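Local coordinates for programmed cell death 6-interacting protein (Homo sapiens, PDB 5WA1) that takes part in multivesicular body biogenesis, membrane repair and cytokinesis, the chain here being its Bro1 domain, which binds the ESCRT-III proteins CHMP4A, CHMP4B and CHMP4C, at residues 296-300 with 347-353; 275-279 with 321-325; 42-46 with 102-106; 63-67 with 374-378. All coordinates share one frame; numbering follows the deposited sequence.

Contact 1 of 4, residues 296-300 with 347-353; sequences ARLQH and LKDLDPI
Arg297 reaches out from its helix across Leu350 to the loop backbone, and its NH2 donates to the carbonyl oxygen Asp351 O at 3.0 Å. The bond is nearly straight, 167° at the hydrogen, and lies both in the guanidinium plane and in the plane of the carbonyl. From CG to NE the arginine chain is extended (chi2 -164°, chi3 -177°), which carries the flat group far enough to meet the loop. Leu350 approaches from the opposite direction and covers one guanidinium face; its CD1 also touches Arg297 CG at 3.7 Å and Ala296 CB at 3.9 Å. Ile353 slides past the NH1 corner, with CG1 3.7 Å from Arg297 NH1.

Leu347, on the short 3-10 turn, uses both methyl groups against residues one helical turn apart, Ala296 and His300. CD1 sits over a face of the His300 imidazole, 3.6 Å from the ring centroid, in a CH-pi contact, while CD2 lies 3.6 Å from the carbonyl oxygen Ala296 O.

The guanidinium is gripped on several sides, since Glu293 pairs with NE and Glu278 with NH1, and Glu278 also bonds His300 ND1. The loop that follows helix 319-340 thus runs over helix 291-311, whose Leu298 faces back onto helix 319-340, and Ile353 carries it on to helices 262-287 and 231-252.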
loop_
_atom_site.group_PDB
_atom_site.type_symbol
_atom_site.label_atom_id
_atom_site.label_comp_id
_atom_site.label_asym_id
_atom_site.label_seq_id
_atom_site.Cartn_x
_atom_site.Cartn_y
_atom_site.Cartn_z
ATOM N N ALA A 296 -27.886 20.759 2.261
ATOM C CA ALA A 296 -26.574 21.346 2.527
ATOM C C ALA A 296 -25.458 20.347 2.259
ATOM O O ALA A 296 -24.409 20.704 1.710
ATOM C CB ALA A 296 -26.497 21.840 3.969
ATOM N N ARG A 297 -25.673 19.087 2.633
ATOM C CA ARG A 297 -24.628 18.087 2.449
ATOM C C ARG A 297 -24.506 17.678 0.983
ATOM O O ARG A 297 -23.394 17.505 0.475
ATOM C CB ARG A 297 -24.899 16.891 3.359
ATOM C CG ARG A 297 -24.768 17.248 4.847
ATOM C CD ARG A 297 -24.642 15.995 5.687
ATOM N NE ARG A 297 -24.581 16.255 7.127
ATOM C CZ ARG A 297 -23.481 16.596 7.795
ATOM N NH1 ARG A 297 -22.320 16.747 7.159
ATOM N NH2 ARG A 297 -23.543 16.792 9.107
ATOM N N LEU A 298 -25.632 17.571 0.272
ATOM C CA LEU A 298 -25.575 17.299 -1.162
ATOM C C LEU A 298 -24.915 18.447 -1.915
ATOM O O LEU A 298 -24.208 18.224 -2.906
ATOM C CB LEU A 298 -26.985 17.047 -1.717
ATOM C CG LEU A 298 -27.691 15.727 -1.351
ATOM C CD1 LEU A 298 -29.198 15.744 -1.729
ATOM C CD2 LEU A 298 -26.997 14.535 -1.997
ATOM N N GLN A 299 -25.152 19.687 -1.478
ATOM C CA GLN A 299 -24.509 20.818 -2.143
ATOM C C GLN A 299 -23.007 20.758 -1.956
ATOM O O GLN A 299 -22.247 21.091 -2.872
ATOM C CB GLN A 299 -25.056 22.150 -1.622
ATOM C CG GLN A 299 -26.455 22.455 -2.146
ATOM C CD GLN A 299 -27.047 23.743 -1.601
ATOM O OE1 GLN A 299 -28.011 24.267 -2.153
ATOM N NE2 GLN A 299 -26.480 24.255 -0.515
ATOM N N HIS A 300 -22.564 20.338 -0.773
ATOM C CA HIS A 300 -21.135 20.209 -0.523
ATOM C C HIS A 300 -20.529 19.084 -1.358
ATOM O O HIS A 300 -19.448 19.247 -1.934
ATOM C CB HIS A 300 -20.892 19.971 0.965
ATOM C CG HIS A 300 -19.447 20.046 1.354
ATOM N ND1 HIS A 300 -18.917 19.310 2.388
ATOM C CD2 HIS A 300 -18.428 20.788 0.858
ATOM C CE1 HIS A 300 -17.626 19.577 2.505
ATOM N NE2 HIS A 300 -17.302 20.466 1.583
ATOM N N LEU A 347 -22.636 25.143 5.969
ATOM C CA LEU A 347 -21.816 23.963 6.247
ATOM C C LEU A 347 -21.173 24.029 7.624
ATOM O O LEU A 347 -21.047 23.003 8.304
ATOM C CB LEU A 347 -20.739 23.808 5.182
ATOM C CG LEU A 347 -21.225 23.200 3.875
ATOM C CD1 LEU A 347 -20.035 22.940 2.980
ATOM C CD2 LEU A 347 -22.012 21.919 4.145
ATOM N N LYS A 348 -20.756 25.223 8.052
ATOM C CA LYS A 348 -20.055 25.323 9.327
ATOM C C LYS A 348 -20.985 25.135 10.519
ATOM O O LYS A 348 -20.500 24.965 11.643
ATOM C CB LYS A 348 -19.334 26.672 9.429
ATOM C CG LYS A 348 -20.257 27.877 9.385
ATOM C CD LYS A 348 -19.506 29.172 9.668
ATOM C CE LYS A 348 -18.452 29.459 8.610
ATOM N NZ LYS A 348 -17.770 30.761 8.855
ATOM N N ASP A 349 -22.302 25.157 10.301
ATOM C CA ASP A 349 -23.269 24.881 11.352
ATOM C C ASP A 349 -23.678 23.407 11.415
ATOM O O ASP A 349 -24.471 23.035 12.286
ATOM C CB ASP A 349 -24.505 25.774 11.163
ATOM C CG ASP A 349 -24.175 27.256 11.300
ATOM O OD1 ASP A 349 -23.308 27.594 12.140
ATOM O OD2 ASP A 349 -24.770 28.079 10.569
ATOM N N LEU A 350 -23.162 22.569 10.523
ATOM C CA LEU A 350 -23.431 21.138 10.556
ATOM C C LEU A 350 -22.425 20.441 11.458
ATOM O O LEU A 350 -21.268 20.856 11.570
ATOM C CB LEU A 350 -23.370 20.539 9.147
ATOM C CG LEU A 350 -24.514 20.943 8.203
ATOM C CD1 LEU A 350 -24.334 20.330 6.823
ATOM C CD2 LEU A 350 -25.868 20.565 8.788
ATOM N N ASP A 351 -22.875 19.381 12.116
ATOM C CA ASP A 351 -21.970 18.633 12.963
ATOM C C ASP A 351 -21.008 17.829 12.092
ATOM O O ASP A 351 -21.350 17.435 10.974
ATOM C CB ASP A 351 -22.748 17.717 13.906
ATOM C CG ASP A 351 -23.620 18.499 14.878
ATOM O OD1 ASP A 351 -23.115 18.897 15.951
ATOM O OD2 ASP A 351 -24.809 18.729 14.560
ATOM N N PRO A 352 -19.777 17.623 12.552
ATOM C CA PRO A 352 -18.814 16.878 11.738
ATOM C C PRO A 352 -19.225 15.424 11.592
ATOM O O PRO A 352 -19.809 14.826 12.499
ATOM C CB PRO A 352 -17.502 17.006 12.524
ATOM C CG PRO A 352 -17.934 17.278 13.936
ATOM C CD PRO A 352 -19.183 18.111 13.811
ATOM N N ILE A 353 -18.927 14.860 10.420
ATOM C CA ILE A 353 -19.073 13.421 10.239
ATOM C C ILE A 353 -17.965 12.723 11.012
ATOM O O ILE A 353 -16.812 13.175 11.018
ATOM C CB ILE A 353 -19.038 13.057 8.743
ATOM C CG1 ILE A 353 -20.155 13.802 7.995
ATOM C CG2 ILE A 353 -19.148 11.550 8.545
ATOM C CD1 ILE A 353 -20.040 13.747 6.474
#

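Contact 2 of 4, residues 275-279 with 321-325; sequences ANAEY and FSDKI
Two helices of the Bro1 domain's helical array, 262-287 and 319-340, face each other here through a T-shaped aromatic pair. The edge of Phe321 is directed at the face of Tyr279, the ring centroids being 5.8 Å apart and the planes at 87°; the closest carbons are Phe321 CE1 and Tyr279 CG, at 4.1 Å. Tyr279 holds CG anti to its own nitrogen (chi1 175°), sending the ring across to the other helix. There Lys324 lays its aliphatic chain across the phenol end at about a right angle, CD coming within 3.3 Å of Tyr279 OH, and a bend at chi3 brings CE near Tyr279 CZ.

The helix segments run in the same general direction, with 28° between them, but their axes stay 12.0 Å apart, a distance bridged by large side chains. Helix 291-311, which follows 262-287 in the chain, packs alongside, its Ile305 touching both Ala275 and Phe321. Farther in, Phe321 CE2 meets the methyl Ala275 CB at 3.9 Å, and the side-chain amide of Asn276 lies beside the same ring. Ile325 supports the pair from its own helix: CD1 covers one face of Phe321, while CG1 approaches Tyr279 CD1 at 4.2 Å.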
loop_
_atom_site.group_PDB
_atom_site.type_symbol
_atom_site.label_atom_id
_atom_site.label_comp_id
_atom_site.label_asym_id
_atom_site.label_seq_id
_atom_site.Cartn_x
_atom_site.Cartn_y
_atom_site.Cartn_z
ATOM N N ALA A 275 -16.722 13.762 -0.600
ATOM C CA ALA A 275 -18.034 13.788 -1.244
ATOM C C ALA A 275 -18.844 12.529 -0.936
ATOM O O ALA A 275 -20.065 12.600 -0.740
ATOM C CB ALA A 275 -17.861 13.963 -2.755
ATOM N N ASN A 276 -18.193 11.363 -0.905
ATOM C CA ASN A 276 -18.894 10.144 -0.520
ATOM C C ASN A 276 -19.394 10.225 0.912
ATOM O O ASN A 276 -20.503 9.768 1.216
ATOM C CB ASN A 276 -17.982 8.923 -0.667
ATOM C CG ASN A 276 -17.860 8.460 -2.084
ATOM O OD1 ASN A 276 -16.762 8.351 -2.623
ATOM N ND2 ASN A 276 -18.981 8.147 -2.688
ATOM N N ALA A 277 -18.584 10.788 1.808
ATOM C CA ALA A 277 -19.018 10.950 3.190
ATOM C C ALA A 277 -20.251 11.853 3.269
ATOM O O ALA A 277 -21.223 11.541 3.966
ATOM C CB ALA A 277 -17.875 11.534 4.023
ATOM N N GLU A 278 -20.218 12.987 2.566
ATOM C CA GLU A 278 -21.361 13.913 2.600
ATOM C C GLU A 278 -22.589 13.297 1.945
ATOM O O GLU A 278 -23.723 13.528 2.386
ATOM C CB GLU A 278 -20.995 15.219 1.906
ATOM C CG GLU A 278 -19.997 16.092 2.652
ATOM C CD GLU A 278 -20.579 16.742 3.910
ATOM O OE1 GLU A 278 -21.725 16.411 4.308
ATOM O OE2 GLU A 278 -19.882 17.590 4.513
ATOM N N TYR A 279 -22.388 12.533 0.871
ATOM C CA TYR A 279 -23.514 11.921 0.181
ATOM C C TYR A 279 -24.218 10.913 1.079
ATOM O O TYR A 279 -25.446 10.929 1.200
ATOM C CB TYR A 279 -23.052 11.260 -1.116
ATOM C CG TYR A 279 -24.146 10.494 -1.815
ATOM C CD1 TYR A 279 -25.158 11.163 -2.496
ATOM C CD2 TYR A 279 -24.177 9.107 -1.787
ATOM C CE1 TYR A 279 -26.166 10.475 -3.134
ATOM C CE2 TYR A 279 -25.186 8.405 -2.421
ATOM C CZ TYR A 279 -26.175 9.096 -3.091
ATOM O OH TYR A 279 -27.171 8.409 -3.725
ATOM N N PHE A 321 -21.317 9.426 -10.483
ATOM C CA PHE A 321 -21.498 9.973 -9.142
ATOM C C PHE A 321 -22.052 11.393 -9.198
ATOM O O PHE A 321 -22.931 11.760 -8.402
ATOM C CB PHE A 321 -20.161 9.940 -8.406
ATOM C CG PHE A 321 -20.256 10.201 -6.932
ATOM C CD1 PHE A 321 -21.417 9.933 -6.230
ATOM C CD2 PHE A 321 -19.167 10.714 -6.250
ATOM C CE1 PHE A 321 -21.489 10.177 -4.868
ATOM C CE2 PHE A 321 -19.228 10.955 -4.889
ATOM C CZ PHE A 321 -20.393 10.688 -4.196
ATOM N N SER A 322 -21.558 12.202 -10.141
ATOM C CA SER A 322 -22.024 13.580 -10.268
ATOM C C SER A 322 -23.514 13.636 -10.590
ATOM O O SER A 322 -24.254 14.445 -10.014
ATOM C CB SER A 322 -21.216 14.297 -11.345
ATOM O OG SER A 322 -21.491 15.682 -11.342
ATOM N N ASP A 323 -23.970 12.779 -11.511
ATOM C CA ASP A 323 -25.384 12.727 -11.875
ATOM C C ASP A 323 -26.242 12.248 -10.712
ATOM O O ASP A 323 -27.362 12.737 -10.516
ATOM C CB ASP A 323 -25.576 11.809 -13.080
ATOM C CG ASP A 323 -24.876 12.318 -14.320
ATOM O OD1 ASP A 323 -24.569 13.528 -14.375
ATOM O OD2 ASP A 323 -24.628 11.508 -15.239
ATOM N N LYS A 324 -25.748 11.274 -9.946
ATOM C CA LYS A 324 -26.489 10.789 -8.787
ATOM C C LYS A 324 -26.692 11.905 -7.769
ATOM O O LYS A 324 -27.797 12.097 -7.249
ATOM C CB LYS A 324 -25.752 9.604 -8.164
ATOM C CG LYS A 324 -26.475 8.960 -6.997
ATOM C CD LYS A 324 -25.817 7.640 -6.600
ATOM C CE LYS A 324 -24.397 7.836 -6.097
ATOM N NZ LYS A 324 -23.727 6.537 -5.793
ATOM N N ILE A 325 -25.633 12.663 -7.490
ATOM C CA ILE A 325 -25.714 13.768 -6.536
ATOM C C ILE A 325 -26.702 14.814 -7.021
ATOM O O ILE A 325 -27.572 15.275 -6.273
ATOM C CB ILE A 325 -24.320 14.383 -6.314
ATOM C CG1 ILE A 325 -23.394 13.399 -5.613
ATOM C CG2 ILE A 325 -24.421 15.704 -5.531
ATOM C CD1 ILE A 325 -21.923 13.844 -5.649
#

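Contact 3 of 4, residues 42-46 with 102-106; sequences LVKFI and KFPFS
The Phe103 ring has Leu42 CD1 over one face, 3.8 Å from the ring centroid and 17° off the normal, while the Phe45 ring carries the Pro104 CD methylene over one of its own faces. Both are CH-pi contacts, offset from the ring centre toward the rim; in the second, CD comes within 3.4 Å of Phe45 CZ. Leu42 CD1 also meets a second ring, at the edge of Phe105, 3.9 Å from CE2.

The rings of Phe45 and Phe103 meet obliquely, their planes inclined at 62°, and their CD2 atoms approach to 3.4 Å. Phe45 stands with CG anti to its backbone nitrogen (chi1 165°), pointing the ring out from helix 39-49 against both Phe103 and Pro104. On the next residue Ile46 CD1 reaches Phe103 CE2 at 3.7 Å. Pro104 is the centre of an inverse gamma turn, and this tight bend brings Phe103 and Phe105 onto the same helix. Beyond the segments, Phe376 meets Phe103 edge-to-face and Met379 touches both Phe103 and Ile46.

No hydrogen bond or ion pair joins the two segments, so the attachment of the loop after helix 83-97 to helix 39-49 is apolar here, relying on close fit rather than on directed polar bonds.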
loop_
_atom_site.group_PDB
_atom_site.type_symbol
_atom_site.label_atom_id
_atom_site.label_comp_id
_atom_site.label_asym_id
_atom_site.label_seq_id
_atom_site.Cartn_x
_atom_site.Cartn_y
_atom_site.Cartn_z
ATOM N N LEU A 42 29.452 -17.986 0.143
ATOM C CA LEU A 42 28.845 -18.600 1.318
ATOM C C LEU A 42 29.468 -19.954 1.647
ATOM O O LEU A 42 29.900 -20.185 2.781
ATOM C CB LEU A 42 27.336 -18.752 1.101
ATOM C CG LEU A 42 26.434 -18.593 2.326
ATOM C CD1 LEU A 42 26.571 -17.195 2.915
ATOM C CD2 LEU A 42 24.980 -18.880 1.965
ATOM N N VAL A 43 29.507 -20.862 0.668
ATOM C CA VAL A 43 30.088 -22.176 0.904
ATOM C C VAL A 43 31.588 -22.062 1.150
ATOM O O VAL A 43 32.162 -22.851 1.912
ATOM C CB VAL A 43 29.764 -23.114 -0.276
ATOM C CG1 VAL A 43 30.393 -22.592 -1.555
ATOM C CG2 VAL A 43 30.237 -24.538 0.018
ATOM N N LYS A 44 32.242 -21.070 0.535
ATOM C CA LYS A 44 33.647 -20.819 0.833
ATOM C C LYS A 44 33.859 -20.560 2.320
ATOM O O LYS A 44 34.904 -20.930 2.870
ATOM C CB LYS A 44 34.162 -19.645 -0.002
ATOM C CG LYS A 44 35.677 -19.507 -0.009
ATOM C CD LYS A 44 36.134 -18.466 -1.016
ATOM C CE LYS A 44 37.649 -18.435 -1.126
ATOM N NZ LYS A 44 38.103 -17.443 -2.136
ATOM N N PHE A 45 32.883 -19.943 2.991
ATOM C CA PHE A 45 32.939 -19.870 4.446
ATOM C C PHE A 45 32.584 -21.211 5.082
ATOM O O PHE A 45 33.162 -21.582 6.110
ATOM C CB PHE A 45 32.012 -18.766 4.957
ATOM C CG PHE A 45 31.728 -18.846 6.431
ATOM C CD1 PHE A 45 32.635 -18.357 7.359
ATOM C CD2 PHE A 45 30.551 -19.415 6.893
ATOM C CE1 PHE A 45 32.369 -18.432 8.715
ATOM C CE2 PHE A 45 30.281 -19.493 8.244
ATOM C CZ PHE A 45 31.192 -19.004 9.157
ATOM N N ILE A 46 31.645 -21.950 4.486
ATOM C CA ILE A 46 31.252 -23.249 5.030
ATOM C C ILE A 46 32.405 -24.240 4.938
ATOM O O ILE A 46 32.672 -24.996 5.881
ATOM C CB ILE A 46 29.998 -23.775 4.306
ATOM C CG1 ILE A 46 28.780 -22.921 4.665
ATOM C CG2 ILE A 46 29.753 -25.241 4.640
ATOM C CD1 ILE A 46 28.520 -22.834 6.149
ATOM N N LYS A 102 23.532 -16.352 11.318
ATOM C CA LYS A 102 24.270 -17.596 11.107
ATOM C C LYS A 102 25.628 -17.362 10.454
ATOM O O LYS A 102 26.552 -18.158 10.656
ATOM C CB LYS A 102 23.445 -18.569 10.261
ATOM C CG LYS A 102 22.463 -19.441 11.043
ATOM C CD LYS A 102 21.296 -18.639 11.606
ATOM C CE LYS A 102 20.227 -19.550 12.188
ATOM N NZ LYS A 102 20.783 -20.489 13.202
ATOM N N PHE A 103 25.773 -16.293 9.672
ATOM C CA PHE A 103 27.019 -16.074 8.961
ATOM C C PHE A 103 27.653 -14.748 9.364
ATOM O O PHE A 103 26.942 -13.755 9.552
ATOM C CB PHE A 103 26.799 -16.089 7.443
ATOM C CG PHE A 103 26.433 -17.438 6.899
ATOM C CD1 PHE A 103 25.125 -17.890 6.948
ATOM C CD2 PHE A 103 27.402 -18.255 6.338
ATOM C CE1 PHE A 103 24.787 -19.133 6.448
ATOM C CE2 PHE A 103 27.071 -19.498 5.835
ATOM C CZ PHE A 103 25.762 -19.939 5.889
ATOM N N PRO A 104 28.982 -14.703 9.504
ATOM C CA PRO A 104 29.648 -13.445 9.876
ATOM C C PRO A 104 29.531 -12.373 8.802
ATOM O O PRO A 104 30.521 -12.023 8.152
ATOM C CB PRO A 104 31.108 -13.873 10.082
ATOM C CG PRO A 104 31.054 -15.353 10.314
ATOM C CD PRO A 104 29.919 -15.837 9.470
ATOM N N PHE A 105 28.325 -11.838 8.614
ATOM C CA PHE A 105 28.106 -10.770 7.646
ATOM C C PHE A 105 28.303 -9.381 8.232
ATOM O O PHE A 105 28.515 -8.431 7.471
ATOM C CB PHE A 105 26.700 -10.869 7.049
ATOM C CG PHE A 105 26.627 -11.721 5.819
ATOM C CD1 PHE A 105 26.937 -11.191 4.578
ATOM C CD2 PHE A 105 26.254 -13.050 5.900
ATOM C CE1 PHE A 105 26.874 -11.971 3.442
ATOM C CE2 PHE A 105 26.191 -13.836 4.769
ATOM C CZ PHE A 105 26.500 -13.296 3.537
ATOM N N SER A 106 28.230 -9.237 9.560
ATOM C CA SER A 106 28.493 -7.943 10.183
ATOM C C SER A 106 29.895 -7.453 9.846
ATOM O O SER A 106 30.106 -6.259 9.599
ATOM C CB SER A 106 28.304 -8.038 11.698
ATOM O OG SER A 106 26.991 -8.458 12.023
#

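Contact 4 of 4, residues 63-67 with 374-378; sequences AAEEL and DLFEK
Ala63 meets the C-terminal loop first, its methyl CB lying over a face of the Phe376 ring, 4.1 Å from the centroid, in a CH-pi contact. Phe376 sets CG opposite its carbonyl carbon (chi1 -58°), which turns the ring toward Ala63. The same methyl touches the loop backbone at Leu375 O, 3.4 Å away, and the Leu375 side chain at CB. Ala64 turns its own CB away, but its backbone N lies 3.7 Å from Phe376 CZ, so the ring end rests against the peptide linking the two alanines. Three residues after Ala63, Glu66 offers its CB to Leu375 CD1 at 4.1 Å, while the rest of its bent chain leads the carboxylate away from the loop. Leu67 completes the surface, with CD2 4.4 Å from Phe376 CE1.

The loop keeps Leu375 and Phe376 presented through a type I beta turn from Asp374 to Glu377. Within it an Asx turn forms: the backbone N of Phe376 donates to Asp374 OD1 at 2.9 Å, an almost straight bond of 171° that meets the oxygen from above the carboxylate plane. Gln95 of helix 83-97 bonds both that oxygen and Leu375 N.

Polar bonds thus shape the turn and fasten it to helix 83-97, whereas its grip on helix 56-75 is apolar: the small side chain of Ala63 probably lets the loop come close, and the CZ end of Phe376 comes up to the helix backbone.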
loop_
_atom_site.group_PDB
_atom_site.type_symbol
_atom_site.label_atom_id
_atom_site.label_comp_id
_atom_site.label_asym_id
_atom_site.label_seq_id
_atom_site.Cartn_x
_atom_site.Cartn_y
_atom_site.Cartn_z
ATOM N N ALA A 63 22.347 -26.111 0.468
ATOM C CA ALA A 63 21.418 -25.051 0.839
ATOM C C ALA A 63 21.888 -23.693 0.333
ATOM O O ALA A 63 21.060 -22.838 0.003
ATOM C CB ALA A 63 21.234 -25.024 2.356
ATOM N N ALA A 64 23.206 -23.474 0.264
ATOM C CA ALA A 64 23.699 -22.233 -0.320
ATOM C C ALA A 64 23.387 -22.174 -1.809
ATOM O O ALA A 64 23.024 -21.116 -2.333
ATOM C CB ALA A 64 25.199 -22.087 -0.074
ATOM N N GLU A 65 23.507 -23.309 -2.499
ATOM C CA GLU A 65 23.125 -23.367 -3.905
ATOM C C GLU A 65 21.635 -23.108 -4.082
ATOM O O GLU A 65 21.218 -22.473 -5.059
ATOM C CB GLU A 65 23.495 -24.729 -4.487
ATOM C CG GLU A 65 23.745 -24.687 -5.974
ATOM C CD GLU A 65 24.970 -23.870 -6.315
ATOM O OE1 GLU A 65 26.049 -24.165 -5.754
ATOM O OE2 GLU A 65 24.850 -22.925 -7.125
ATOM N N GLU A 66 20.812 -23.600 -3.154
ATOM C CA GLU A 66 19.376 -23.352 -3.240
ATOM C C GLU A 66 19.032 -21.903 -2.919
ATOM O O GLU A 66 18.022 -21.387 -3.410
ATOM C CB GLU A 66 18.614 -24.294 -2.308
ATOM C CG GLU A 66 18.486 -25.716 -2.834
ATOM C CD GLU A 66 17.776 -25.778 -4.177
ATOM O OE1 GLU A 66 18.417 -26.180 -5.172
ATOM O OE2 GLU A 66 16.581 -25.415 -4.236
ATOM N N LEU A 67 19.848 -21.235 -2.099
ATOM C CA LEU A 67 19.565 -19.843 -1.774
ATOM C C LEU A 67 19.872 -18.928 -2.952
ATOM O O LEU A 67 19.114 -17.991 -3.234
ATOM C CB LEU A 67 20.356 -19.408 -0.543
ATOM C CG LEU A 67 20.108 -17.928 -0.223
ATOM C CD1 LEU A 67 18.628 -17.672 0.059
ATOM C CD2 LEU A 67 20.973 -17.445 0.922
ATOM N N ASP A 374 13.598 -22.659 7.107
ATOM C CA ASP A 374 14.948 -22.122 6.956
ATOM C C ASP A 374 15.867 -23.184 6.366
ATOM O O ASP A 374 15.921 -24.316 6.851
ATOM C CB ASP A 374 15.483 -21.631 8.308
ATOM C CG ASP A 374 16.930 -21.116 8.236
ATOM O OD1 ASP A 374 17.432 -20.830 7.128
ATOM O OD2 ASP A 374 17.569 -20.985 9.304
ATOM N N LEU A 375 16.587 -22.809 5.305
ATOM C CA LEU A 375 17.524 -23.720 4.664
ATOM C C LEU A 375 18.764 -23.972 5.514
ATOM O O LEU A 375 19.488 -24.938 5.259
ATOM C CB LEU A 375 17.935 -23.165 3.300
ATOM C CG LEU A 375 16.913 -23.260 2.169
ATOM C CD1 LEU A 375 17.323 -22.357 1.015
ATOM C CD2 LEU A 375 16.768 -24.695 1.698
ATOM N N PHE A 376 19.024 -23.129 6.509
ATOM C CA PHE A 376 20.168 -23.267 7.401
ATOM C C PHE A 376 19.707 -23.420 8.846
ATOM O O PHE A 376 20.331 -22.903 9.776
ATOM C CB PHE A 376 21.111 -22.074 7.259
ATOM C CG PHE A 376 21.635 -21.876 5.867
ATOM C CD1 PHE A 376 20.955 -21.080 4.962
ATOM C CD2 PHE A 376 22.813 -22.484 5.463
ATOM C CE1 PHE A 376 21.436 -20.895 3.679
ATOM C CE2 PHE A 376 23.300 -22.303 4.181
ATOM C CZ PHE A 376 22.610 -21.506 3.288
ATOM N N GLU A 377 18.600 -24.138 9.044
ATOM C CA GLU A 377 18.010 -24.243 10.376
ATOM C C GLU A 377 18.863 -25.099 11.302
ATOM O O GLU A 377 18.959 -24.814 12.502
ATOM C CB GLU A 377 16.597 -24.814 10.277
ATOM C CG GLU A 377 15.867 -24.872 11.607
ATOM C CD GLU A 377 14.479 -25.462 11.486
ATOM O OE1 GLU A 377 14.108 -25.887 10.373
ATOM O OE2 GLU A 377 13.758 -25.502 12.506
ATOM N N LYS A 378 19.483 -26.152 10.772
ATOM C CA LYS A 378 20.382 -27.001 11.555
ATOM C C LYS A 378 21.798 -26.423 11.543
ATOM O O LYS A 378 22.757 -27.051 11.098
ATOM C CB LYS A 378 20.364 -28.426 11.018
ATOM C CG LYS A 378 19.020 -29.119 11.069
ATOM C CD LYS A 378 19.160 -30.544 10.573
ATOM C CE LYS A 378 17.834 -31.281 10.554
ATOM N NZ LYS A 378 18.028 -32.698 10.132
#

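In the fold
From the N terminus, helix 39-49 enters contact 3, which closes a loop through helices 56-75 and 83-97 onto residues 102-106. Before that loop is closed, helix 56-75 opens contact 4, completed only by the C-terminal residues 374-378; contacts 3 and 4 therefore cross, and they touch where Leu42 and Phe103 meet Phe376. Within the long span of contact 4 fall contacts 2 and 1, which cross each other in turn and join helices 262-287, 291-311 and 319-340 with the following loop. That pair also touches, Ile353 packing on Ala277 and Leu298 on Ile325. The two pairs lie at opposite sides of the domain, contacts 1 and 3 being centred about 64 Å apart.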